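Local coordinates for Non-structural protein 5 (Modoc virus, PDB 2WA2) that probably methylates the viral RNA cap at guanine N7 and ribose 2'-O through its methyltransferase domain, which binds the methyl donor S-adenosylmethionine, at residues G79-C91 with V141-D155. The protein carries 4 engineered substitutions. Sequence-based numbering, arbitrary orientation.
Engineered in segment 79-91: Thr-85 (natural residue Ser). Engineered in segment 141-155: Thr-142 (natural residue Arg). With SAM (S-adenosylmethionine), chain C.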
loop_
_atom_site.group_PDB
_atom_site.type_symbol
_atom_site.label_atom_id
_atom_site.label_comp_id
_atom_site.label_asym_id
_atom_site.label_seq_id
_atom_site.Cartn_x
_atom_site.Cartn_y
_atom_site.Cartn_z
ATOM N N GLY A 79 2.140 0.953 12.887
ATOM C CA GLY A 79 2.822 0.950 11.596
ATOM C C GLY A 79 3.112 2.331 11.064
ATOM O O GLY A 79 4.083 2.540 10.342
ATOM N N VAL A 80 2.275 3.297 11.425
ATOM C CA VAL A 80 2.422 4.658 10.898
ATOM C C VAL A 80 1.779 5.678 11.822
ATOM O O VAL A 80 0.624 5.510 12.229
ATOM C CB VAL A 80 1.812 4.797 9.443
ATOM C CG1 VAL A 80 0.296 4.492 9.435
ATOM C CG2 VAL A 80 2.102 6.182 8.853
ATOM N N GLU A 81 2.527 6.735 12.133
ATOM C CA GLU A 81 2.006 7.853 12.912
ATOM C C GLU A 81 1.322 8.840 11.970
ATOM O O GLU A 81 1.972 9.502 11.171
ATOM C CB GLU A 81 3.130 8.527 13.714
ATOM C CG GLU A 81 2.676 9.783 14.538
ATOM C CD GLU A 81 1.723 9.464 15.725
ATOM O OE1 GLU A 81 1.620 8.284 16.178
ATOM O OE2 GLU A 81 1.085 10.431 16.214
ATOM N N LEU A 82 0.004 8.906 12.063
ATOM C CA LEU A 82 -0.775 9.793 11.213
ATOM C C LEU A 82 -0.754 11.173 11.885
ATOM O O LEU A 82 -1.283 11.342 12.973
ATOM C CB LEU A 82 -2.188 9.215 11.009
ATOM C CG LEU A 82 -2.273 7.885 10.234
ATOM C CD1 LEU A 82 -3.675 7.313 10.233
ATOM C CD2 LEU A 82 -1.736 7.980 8.797
ATOM N N LYS A 83 -0.098 12.149 11.264
ATOM C CA LYS A 83 0.085 13.457 11.920
ATOM C C LYS A 83 0.352 14.618 10.979
ATOM O O LYS A 83 0.899 14.443 9.875
ATOM C CB LYS A 83 1.222 13.382 12.960
ATOM C CG LYS A 83 2.588 13.225 12.348
ATOM C CD LYS A 83 3.702 13.438 13.357
ATOM C CE LYS A 83 4.980 12.795 12.885
ATOM N NZ LYS A 83 5.595 13.501 11.708
ATOM N N GLY A 84 -0.014 15.822 11.442
ATOM C CA GLY A 84 0.292 17.051 10.703
ATOM C C GLY A 84 -0.348 17.063 9.330
ATOM O O GLY A 84 -1.528 16.754 9.201
ATOM N N THR A 85 0.444 17.464 8.333
ATOM C CA THR A 85 0.081 17.434 6.921
ATOM C C THR A 85 0.265 15.997 6.360
ATOM O O THR A 85 1.389 15.485 6.235
ATOM C CB THR A 85 0.901 18.451 6.128
ATOM O OG1 THR A 85 0.670 19.758 6.685
ATOM C CG2 THR A 85 0.510 18.436 4.598
ATOM N N VAL A 86 -0.864 15.378 6.038
ATOM C CA VAL A 86 -0.878 14.037 5.479
ATOM C C VAL A 86 -1.121 14.170 3.985
ATOM O O VAL A 86 -2.061 14.873 3.557
ATOM C CB VAL A 86 -2.005 13.173 6.106
ATOM C CG1 VAL A 86 -2.042 11.743 5.481
ATOM C CG2 VAL A 86 -1.835 13.049 7.615
ATOM N N VAL A 87 -0.272 13.528 3.193
ATOM C CA VAL A 87 -0.575 13.359 1.766
ATOM C C VAL A 87 -1.107 11.957 1.520
ATOM O O VAL A 87 -0.653 10.985 2.135
ATOM C CB VAL A 87 0.598 13.699 0.792
ATOM C CG1 VAL A 87 0.822 15.192 0.732
ATOM C CG2 VAL A 87 1.891 12.951 1.120
ATOM N N ASP A 88 -2.124 11.873 0.671
ATOM C CA ASP A 88 -2.680 10.590 0.304
ATOM C C ASP A 88 -2.558 10.489 -1.209
ATOM O O ASP A 88 -3.351 11.068 -1.960
ATOM C CB ASP A 88 -4.120 10.456 0.805
ATOM C CG ASP A 88 -4.719 9.073 0.528
ATOM O OD1 ASP A 88 -3.967 8.168 0.106
ATOM O OD2 ASP A 88 -5.946 8.909 0.673
ATOM N N LEU A 89 -1.505 9.807 -1.646
ATOM C CA LEU A 89 -1.218 9.627 -3.059
ATOM C C LEU A 89 -1.943 8.419 -3.626
ATOM O O LEU A 89 -1.811 7.296 -3.111
ATOM C CB LEU A 89 0.295 9.538 -3.290
ATOM C CG LEU A 89 1.060 10.740 -2.698
ATOM C CD1 LEU A 89 2.532 10.467 -2.682
ATOM C CD2 LEU A 89 0.756 12.085 -3.435
ATOM N N GLY A 90 -2.733 8.645 -4.677
ATOM C CA GLY A 90 -3.561 7.571 -5.231
ATOM C C GLY A 90 -4.738 7.317 -4.308
ATOM O O GLY A 90 -4.936 6.213 -3.832
ATOM N N CYS A 91 -5.503 8.363 -4.020
ATOM C CA CYS A 91 -6.529 8.254 -2.990
ATOM C C CYS A 91 -7.769 7.484 -3.446
ATOM O O CYS A 91 -8.546 6.980 -2.605
ATOM C CB CYS A 91 -6.877 9.655 -2.432
ATOM S SG CYS A 91 -7.883 10.673 -3.546
ATOM N N VAL A 141 0.185 11.296 -9.927
ATOM C CA VAL A 141 1.072 11.539 -8.787
ATOM C C VAL A 141 2.509 11.175 -9.093
ATOM O O VAL A 141 3.404 11.690 -8.447
ATOM C CB VAL A 141 0.609 10.854 -7.465
ATOM C CG1 VAL A 141 -0.826 11.274 -7.077
ATOM C CG2 VAL A 141 0.780 9.360 -7.554
ATOM N N THR A 142 2.753 10.314 -10.081
ATOM C CA THR A 142 4.125 10.007 -10.464
ATOM C C THR A 142 4.869 11.215 -11.057
ATOM O O THR A 142 6.102 11.166 -11.221
ATOM C CB THR A 142 4.250 8.813 -11.455
ATOM O OG1 THR A 142 3.783 9.221 -12.744
ATOM C CG2 THR A 142 3.479 7.567 -10.962
ATOM N N LYS A 143 4.125 12.281 -11.371
ATOM C CA LYS A 143 4.675 13.481 -11.989
ATOM C C LYS A 143 4.491 14.722 -11.106
ATOM O O LYS A 143 4.656 15.851 -11.556
ATOM C CB LYS A 143 4.022 13.710 -13.371
ATOM C CG LYS A 143 4.050 12.497 -14.335
ATOM C CD LYS A 143 5.416 12.314 -14.988
ATOM C CE LYS A 143 5.505 10.995 -15.739
ATOM N NZ LYS A 143 5.858 9.915 -14.785
ATOM N N MET A 144 4.127 14.528 -9.849
ATOM C CA MET A 144 3.904 15.656 -8.955
ATOM C C MET A 144 5.186 15.987 -8.196
ATOM O O MET A 144 5.951 15.108 -7.770
ATOM C CB MET A 144 2.761 15.330 -7.993
ATOM C CG MET A 144 1.985 16.506 -7.328
ATOM S SD MET A 144 0.894 15.854 -6.007
ATOM C CE MET A 144 0.606 14.307 -6.731
ATOM N N GLU A 145 5.418 17.276 -8.058
ATOM C CA GLU A 145 6.478 17.800 -7.237
ATOM C C GLU A 145 6.179 17.484 -5.757
ATOM O O GLU A 145 5.096 17.822 -5.250
ATOM C CB GLU A 145 6.542 19.319 -7.490
ATOM C CG GLU A 145 7.428 20.109 -6.545
ATOM C CD GLU A 145 8.879 20.092 -6.957
ATOM O OE1 GLU A 145 9.657 20.865 -6.359
ATOM O OE2 GLU A 145 9.254 19.310 -7.857
ATOM N N PRO A 146 7.124 16.819 -5.056
ATOM C CA PRO A 146 6.880 16.606 -3.624
ATOM C C PRO A 146 6.794 17.958 -2.942
ATOM O O PRO A 146 7.418 18.929 -3.421
ATOM C CB PRO A 146 8.142 15.857 -3.149
ATOM C CG PRO A 146 8.734 15.312 -4.374
ATOM C CD PRO A 146 8.433 16.288 -5.464
ATOM N N PHE A 147 6.005 18.028 -1.866
ATOM C CA PHE A 147 5.965 19.213 -1.033
ATOM C C PHE A 147 5.926 18.801 0.418
ATOM O O PHE A 147 5.963 17.596 0.719
ATOM C CB PHE A 147 4.754 20.083 -1.377
ATOM C CG PHE A 147 3.446 19.368 -1.273
ATOM C CD1 PHE A 147 2.894 19.072 -0.032
ATOM C CD2 PHE A 147 2.761 18.989 -2.419
ATOM C CE1 PHE A 147 1.704 18.419 0.068
ATOM C CE2 PHE A 147 1.555 18.325 -2.320
ATOM C CZ PHE A 147 1.026 18.037 -1.077
ATOM N N GLN A 148 5.835 19.801 1.306
ATOM C CA GLN A 148 5.834 19.597 2.760
ATOM C C GLN A 148 4.727 18.674 3.273
ATOM O O GLN A 148 3.532 18.919 3.073
ATOM C CB GLN A 148 5.795 20.948 3.501
ATOM C CG GLN A 148 6.405 20.950 4.918
ATOM C CD GLN A 148 5.562 20.193 5.947
ATOM O OE1 GLN A 148 4.347 20.413 6.066
ATOM N NE2 GLN A 148 6.213 19.283 6.694
ATOM N N ALA A 149 5.140 17.612 3.954
ATOM C CA ALA A 149 4.203 16.672 4.556
ATOM C C ALA A 149 4.882 15.959 5.687
ATOM O O ALA A 149 6.047 15.580 5.567
ATOM C CB ALA A 149 3.683 15.620 3.520
ATOM N N ASP A 150 4.116 15.745 6.754
ATOM C CA ASP A 150 4.577 15.016 7.929
ATOM C C ASP A 150 4.304 13.518 7.850
ATOM O O ASP A 150 4.950 12.728 8.575
ATOM C CB ASP A 150 3.916 15.603 9.152
ATOM C CG ASP A 150 4.155 17.097 9.247
ATOM O OD1 ASP A 150 5.298 17.457 9.557
ATOM O OD2 ASP A 150 3.227 17.878 8.946
ATOM N N THR A 151 3.356 13.134 6.976
ATOM C CA THR A 151 2.973 11.738 6.779
ATOM C C THR A 151 2.723 11.521 5.283
ATOM O O THR A 151 1.956 12.258 4.669
ATOM C CB THR A 151 1.665 11.385 7.503
ATOM O OG1 THR A 151 1.677 11.883 8.850
ATOM C CG2 THR A 151 1.441 9.896 7.490
ATOM N N VAL A 152 3.378 10.516 4.711
ATOM C CA VAL A 152 3.168 10.193 3.291
ATOM C C VAL A 152 2.456 8.849 3.166
ATOM O O VAL A 152 3.004 7.815 3.550
ATOM C CB VAL A 152 4.489 10.189 2.538
ATOM C CG1 VAL A 152 4.291 9.698 1.085
ATOM C CG2 VAL A 152 5.142 11.556 2.626
ATOM N N LEU A 153 1.236 8.877 2.639
ATOM C CA LEU A 153 0.435 7.662 2.419
ATOM C C LEU A 153 0.364 7.399 0.937
ATOM O O LEU A 153 0.204 8.323 0.155
ATOM C CB LEU A 153 -1.009 7.822 2.949
ATOM C CG LEU A 153 -1.164 8.140 4.443
ATOM C CD1 LEU A 153 -2.647 8.178 4.814
ATOM C CD2 LEU A 153 -0.390 7.134 5.336
ATOM N N CYS A 154 0.436 6.128 0.536
ATOM C CA CYS A 154 0.257 5.831 -0.884
ATOM C C CYS A 154 -0.273 4.424 -1.028
ATOM O O CYS A 154 0.329 3.486 -0.506
ATOM C CB CYS A 154 1.581 5.949 -1.619
ATOM S SG CYS A 154 1.497 5.675 -3.418
ATOM N N ASP A 155 -1.402 4.289 -1.699
ATOM C CA ASP A 155 -2.031 2.977 -1.818
ATOM C C ASP A 155 -2.231 2.640 -3.302
ATOM O O ASP A 155 -3.253 2.084 -3.698
ATOM C CB ASP A 155 -3.341 2.973 -1.023
ATOM C CG ASP A 155 -3.893 1.567 -0.741
ATOM O OD1 ASP A 155 -3.128 0.587 -0.671
ATOM O OD2 ASP A 155 -5.111 1.451 -0.548
HETATM N N SAM C . -6.535 3.884 -0.364
HETATM C CA SAM C . -7.692 3.809 -1.316
HETATM C C SAM C . -9.017 3.881 -0.550
HETATM O O SAM C . -9.012 3.721 0.676
HETATM O OXT SAM C . -10.113 4.078 -1.108
HETATM C CB SAM C . -7.633 2.513 -2.124
HETATM C CG SAM C . -6.502 2.477 -3.144
HETATM S SD SAM C . -7.087 3.289 -4.641
HETATM C CE SAM C . -7.870 1.855 -5.447
HETATM C "C5'" SAM C . -5.602 3.361 -5.664
HETATM C "C4'" SAM C . -5.825 4.511 -6.647
HETATM O "O4'" SAM C . -4.619 5.006 -7.168
HETATM C "C3'" SAM C . -6.650 4.070 -7.853
HETATM O "O3'" SAM C . -7.927 4.643 -7.715
HETATM C "C2'" SAM C . -5.938 4.643 -9.066
HETATM O "O2'" SAM C . -6.853 5.341 -9.873
HETATM C "C1'" SAM C . -4.925 5.592 -8.418
HETATM N N9 SAM C . -3.722 5.779 -9.221
HETATM C C8 SAM C . -3.017 4.805 -9.889
HETATM N N7 SAM C . -1.967 5.371 -10.493
HETATM C C5 SAM C . -2.015 6.704 -10.218
HETATM C C6 SAM C . -1.188 7.767 -10.586
HETATM N N6 SAM C . -0.136 7.598 -11.366
HETATM N N1 SAM C . -1.486 9.030 -10.110
HETATM C C2 SAM C . -2.579 9.248 -9.314
HETATM N N3 SAM C . -3.412 8.211 -8.940
HETATM C C4 SAM C . -3.110 6.963 -9.413
HETATM O O HOH W 1 4.176 10.632 10.562
#
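Leu-153 N donates to Val-87 O at the centre of a parallel pairing between 86-89 and 151-154, neighbouring strands of the Rossmann-like methyltransferase sheet. Val-87 N gives its hydrogen to Thr-151 O, and Leu-89 N to Leu-153 O at 2.9 Å, the alternating ladder of parallel strands.

Both faces are closely packed and apolar. The tight one is built on Leu-153: its CD1 lies 3.7 Å from Val-86 CG1 while its CD2 meets Leu-82 CD2, the two leucines crossing at about a right angle; Trp-96 of helix 95-101 adds to this face. On the other, Val-87 divides its branches in the conformer given, CG1 lying against the Phe-147 ring and CG2 against Val-152, though the exact fit is doubtful. Leu-89 reaches Met-144 and Val-141 through CD2, and rests against Ile-177 of helix 163-183.

Toward the N-terminal ends of the strands the contact becomes polar and more open. Thr-151 OG1 donates to a lone pair of Lys-83 O, 2.9 Å away in the carbonyl plane. Asp-150 OD2 takes the Thr-85 N hydrogen on its anti lone pair (2.9 Å), and Thr-85 O in return accepts from both Asp-150 N and Thr-151 N. Lys-83 NZ makes a weak bond to Asp-150 O, and a water bridges that carbonyl to Glu-81 O. The engineered Thr-85 turns its hydroxyl to Glu-108.

Beside the C-terminal ends of the strands, Val-141 N of the 3-10 turn 141-142 donates to adenine N1 of S-adenosylmethionine (2.8 Å, 167°), while Asp-155 OD2, just after strand 151-154, accepts from the ligand's amino group. Tyr-230 holds the other oxygen of Asp-155. Such bonding is consistent with a firm ladder that holds apart two cofactor-binding groups, Val-141 at the adenine and Asp-155 at the amino end.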